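Beta-galactosidase (Trichoderma reesei, PDB 3OG2) probably hydrolyses terminal non-reducing beta-D-galactose residues of beta-D-galactosides, as a glycoprotein of glycoside hydrolase family 35. Local coordinates at residues F62-A67 with R352-E357. Sequence-based numbering, arbitrary orientation. Where two conformers were deposited one is given.
Sequences FHKIKA and RRIDRE. With NAG (2-acetamido-2-deoxy-beta-D-glucopyranose), chain B; MAN (alpha-D-mannopyranose), chain C; BMA (beta-D-mannopyranose), chain D.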
loop_
_atom_site.group_PDB
_atom_site.type_symbol
_atom_site.label_atom_id
_atom_site.label_comp_id
_atom_site.label_asym_id
_atom_site.label_seq_id
_atom_site.Cartn_x
_atom_site.Cartn_y
_atom_site.Cartn_z
ATOM N N PHE A 62 8.630 -2.666 -7.806
ATOM C CA PHE A 62 9.965 -2.718 -7.195
ATOM C C PHE A 62 10.920 -1.750 -7.861
ATOM O O PHE A 62 11.749 -1.149 -7.168
ATOM C CB PHE A 62 10.548 -4.129 -7.257
ATOM C CG PHE A 62 10.048 -5.129 -6.242
ATOM C CD1 PHE A 62 9.342 -6.248 -6.647
ATOM C CD2 PHE A 62 10.273 -4.994 -4.897
ATOM C CE1 PHE A 62 8.894 -7.184 -5.713
ATOM C CE2 PHE A 62 9.839 -5.913 -3.955
ATOM C CZ PHE A 62 9.153 -7.035 -4.356
ATOM N N HIS A 63 10.856 -1.561 -9.174
ATOM C CA HIS A 63 11.712 -0.580 -9.804
ATOM C C HIS A 63 11.454 0.828 -9.253
ATOM O O HIS A 63 12.341 1.634 -9.071
ATOM C CB HIS A 63 11.381 -0.495 -11.310
ATOM C CG HIS A 63 11.963 -1.520 -12.184
ATOM N ND1 HIS A 63 11.472 -1.818 -13.434
ATOM C CD2 HIS A 63 13.087 -2.246 -11.977
ATOM C CE1 HIS A 63 12.252 -2.735 -13.979
ATOM N NE2 HIS A 63 13.243 -3.023 -13.106
ATOM N N LYS A 64 10.156 1.119 -9.025
ATOM C CA LYS A 64 9.758 2.454 -8.547
ATOM C C LYS A 64 10.213 2.622 -7.094
ATOM O O LYS A 64 10.595 3.741 -6.702
ATOM C CB LYS A 64 8.249 2.597 -8.714
ATOM C CG LYS A 64 7.888 2.788 -10.180
ATOM C CD LYS A 64 6.418 2.579 -10.513
ATOM C CE LYS A 64 6.251 2.914 -12.009
ATOM N NZ LYS A 64 4.921 2.584 -12.506
ATOM N N ILE A 65 10.206 1.570 -6.293
ATOM C CA ILE A 65 10.694 1.697 -4.900
ATOM C C ILE A 65 12.209 1.737 -4.860
ATOM O O ILE A 65 12.790 2.553 -4.140
ATOM C CB ILE A 65 10.114 0.531 -4.097
ATOM C CG1 ILE A 65 8.593 0.768 -3.986
ATOM C CG2 ILE A 65 10.805 0.414 -2.738
ATOM C CD1 ILE A 65 7.847 -0.326 -3.266
ATOM N N LYS A 66 12.882 0.909 -5.643
ATOM C CA LYS A 66 14.355 0.950 -5.692
ATOM C C LYS A 66 14.836 2.341 -6.108
ATOM O O LYS A 66 15.837 2.840 -5.610
ATOM C CB LYS A 66 14.839 -0.120 -6.671
ATOM C CG LYS A 66 16.330 -0.213 -6.810
ATOM C CD LYS A 66 16.995 -0.951 -5.659
ATOM C CE LYS A 66 18.488 -1.150 -6.021
ATOM N NZ LYS A 66 19.130 -1.869 -4.889
ATOM N N ALA A 67 14.113 2.973 -7.046
ATOM C CA ALA A 67 14.567 4.278 -7.499
ATOM C C ALA A 67 14.449 5.337 -6.416
ATOM O O ALA A 67 15.093 6.407 -6.524
ATOM C CB ALA A 67 13.747 4.668 -8.743
ATOM N N ARG A 352 -0.110 2.872 -10.040
ATOM C CA ARG A 352 1.358 2.737 -10.043
ATOM C C ARG A 352 2.044 4.013 -10.552
ATOM O O ARG A 352 3.273 4.007 -10.730
ATOM C CB ARG A 352 1.893 1.454 -10.726
ATOM C CG ARG A 352 1.083 0.224 -10.296
ATOM C CD ARG A 352 1.563 -1.060 -10.975
ATOM N NE ARG A 352 1.666 -0.859 -12.409
ATOM C CZ ARG A 352 0.678 -0.775 -13.276
ATOM N NH1 ARG A 352 -0.594 -0.924 -12.869
ATOM N NH2 ARG A 352 0.989 -0.557 -14.558
ATOM N N ARG A 353 1.299 5.095 -10.741
ATOM C CA ARG A 353 1.950 6.344 -11.176
ATOM C C ARG A 353 2.734 6.955 -9.994
ATOM O O ARG A 353 2.323 6.858 -8.837
ATOM C CB ARG A 353 0.961 7.381 -11.708
ATOM C CG ARG A 353 0.420 7.006 -13.087
ATOM C CD ARG A 353 -0.549 8.090 -13.549
ATOM N NE ARG A 353 -1.768 8.154 -12.776
ATOM C CZ ARG A 353 -2.414 9.224 -12.319
ATOM N NH1 ARG A 353 -2.018 10.494 -12.497
ATOM N NH2 ARG A 353 -3.542 9.056 -11.634
ATOM N N ILE A 354 3.847 7.602 -10.377
ATOM C CA ILE A 354 4.762 8.220 -9.412
ATOM C C ILE A 354 4.914 9.704 -9.708
ATOM O O ILE A 354 5.979 10.306 -9.701
ATOM C CB ILE A 354 6.123 7.503 -9.443
ATOM C CG1 ILE A 354 6.738 7.441 -10.860
ATOM C CG2 ILE A 354 5.944 6.120 -8.829
ATOM C CD1 ILE A 354 8.180 7.005 -10.841
ATOM N N ASP A 355 3.751 10.342 -9.957
ATOM C CA ASP A 355 3.728 11.765 -10.177
ATOM C C ASP A 355 3.488 12.554 -8.906
ATOM O O ASP A 355 3.737 13.771 -8.914
ATOM C CB ASP A 355 2.607 12.089 -11.183
ATOM C CG ASP A 355 1.276 11.740 -10.533
ATOM O OD1 ASP A 355 0.982 10.605 -10.190
ATOM O OD2 ASP A 355 0.405 12.642 -10.265
ATOM N N ARG A 356 3.044 11.974 -7.797
ATOM C CA ARG A 356 2.788 12.817 -6.594
ATOM C C ARG A 356 4.097 13.401 -6.104
ATOM O O ARG A 356 5.149 12.718 -6.108
ATOM C CB ARG A 356 2.183 11.974 -5.464
ATOM C CG ARG A 356 0.722 11.595 -5.814
ATOM C CD ARG A 356 0.183 10.661 -4.725
ATOM N NE ARG A 356 -1.289 10.647 -4.745
ATOM C CZ ARG A 356 -2.044 9.642 -4.359
ATOM N NH1 ARG A 356 -1.529 8.491 -3.930
ATOM N NH2 ARG A 356 -3.383 9.773 -4.410
ATOM N N GLU A 357 4.052 14.673 -5.672
ATOM C CA GLU A 357 5.302 15.311 -5.216
ATOM C C GLU A 357 5.966 14.528 -4.096
ATOM O O GLU A 357 7.195 14.475 -3.985
ATOM C CB GLU A 357 5.004 16.734 -4.797
ATOM C CG GLU A 357 6.305 17.519 -4.530
ATOM C CD GLU A 357 6.167 19.042 -4.625
ATOM O OE1 GLU A 357 5.195 19.570 -5.259
ATOM O OE2 GLU A 357 7.040 19.734 -4.089
HETATM C C1 NAG B . 4.593 16.459 -10.650
HETATM C C2 NAG B . 5.475 17.463 -9.919
HETATM C C3 NAG B . 4.889 17.826 -8.571
HETATM C C4 NAG B . 3.441 18.313 -8.755
HETATM C C5 NAG B . 2.646 17.228 -9.511
HETATM C C6 NAG B . 1.232 17.662 -9.860
HETATM C C7 NAG B . 7.836 17.086 -10.505
HETATM C C8 NAG B . 9.026 16.188 -10.326
HETATM N N2 NAG B . 6.799 16.842 -9.712
HETATM O O3 NAG B . 5.672 18.786 -7.930
HETATM O O4 NAG B . 2.877 18.466 -7.449
HETATM O O5 NAG B . 3.303 17.024 -10.776
HETATM O O6 NAG B . 1.225 18.912 -10.529
HETATM O O7 NAG B . 7.778 17.902 -11.436
HETATM C C1 MAN C . 5.445 22.619 -6.626
HETATM C C2 MAN C . 6.080 22.778 -5.253
HETATM C C3 MAN C . 6.312 24.290 -5.015
HETATM C C4 MAN C . 7.207 24.855 -6.147
HETATM C C5 MAN C . 6.488 24.622 -7.496
HETATM C C6 MAN C . 7.402 25.058 -8.648
HETATM O O2 MAN C . 7.316 22.081 -5.246
HETATM O O3 MAN C . 7.051 24.398 -3.763
HETATM O O4 MAN C . 7.355 26.244 -5.941
HETATM O O5 MAN C . 6.262 23.216 -7.634
HETATM O O6 MAN C . 6.671 24.987 -9.882
HETATM C C1 BMA D . 2.151 19.575 -7.276
HETATM C C2 BMA D . 1.515 19.574 -5.879
HETATM C C3 BMA D . 0.755 20.889 -5.681
HETATM C C4 BMA D . 1.682 22.093 -5.903
HETATM C C5 BMA D . 2.333 21.959 -7.304
HETATM C C6 BMA D . 3.280 23.081 -7.649
HETATM O O2 BMA D . 2.509 19.376 -4.857
HETATM O O3 BMA D . 0.292 20.917 -4.336
HETATM O O4 BMA D . 0.853 23.270 -5.883
HETATM O O5 BMA D . 3.060 20.700 -7.384
HETATM O O6 BMA D . 4.194 23.305 -6.538
#
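Lys64 and Ile354 bring the two backbones nearest, CA to CA 7.7 Å, where helix 58-66 passes the irregular loop that leads into helix 357-370. Lys64 carries the helix side of the contact. Its CG is anti to the carbonyl carbon, beside the backbone N (chi1 -74°), and the chain runs extended from there, which takes the ammonium across to the loop. Lys64 NZ gives a hydrogen bond of 2.8 Å to Arg352 O. The nitrogen sits above the carbonyl plane, 42° out of it, with a C=O...N angle of 132°. Nearer the helix, CD of Lys64 rests on the CG2 methyl of Ile354 at 3.9 Å. Both segments belong to the TIM-barrel region of the family 35 glycosidase, and the contact joins the first barrel helix, between strands 38-47 and 72-76, to the loop after the last barrel strand, 318-321. Leu589 of strand 589-596 touches both Lys64 and Ile354. Asp60 forms salt bridges with Lys64 NZ and Arg352 NE, and probably offsets the like charges of these nitrogens, 4.7 Å apart. With an alanine here in place of Lys64, Arg352 O would probably lose this donor, Asp60 one of its cations and Ile354 CG2 its methylene neighbour. Farther along the loop, Glu357 faces a glycan carried by the protein itself: Glu357 OE1 accepts a hydrogen bond from BMA O2 at 2.7 Å, and OE2 one from MAN O2 at 2.6 Å.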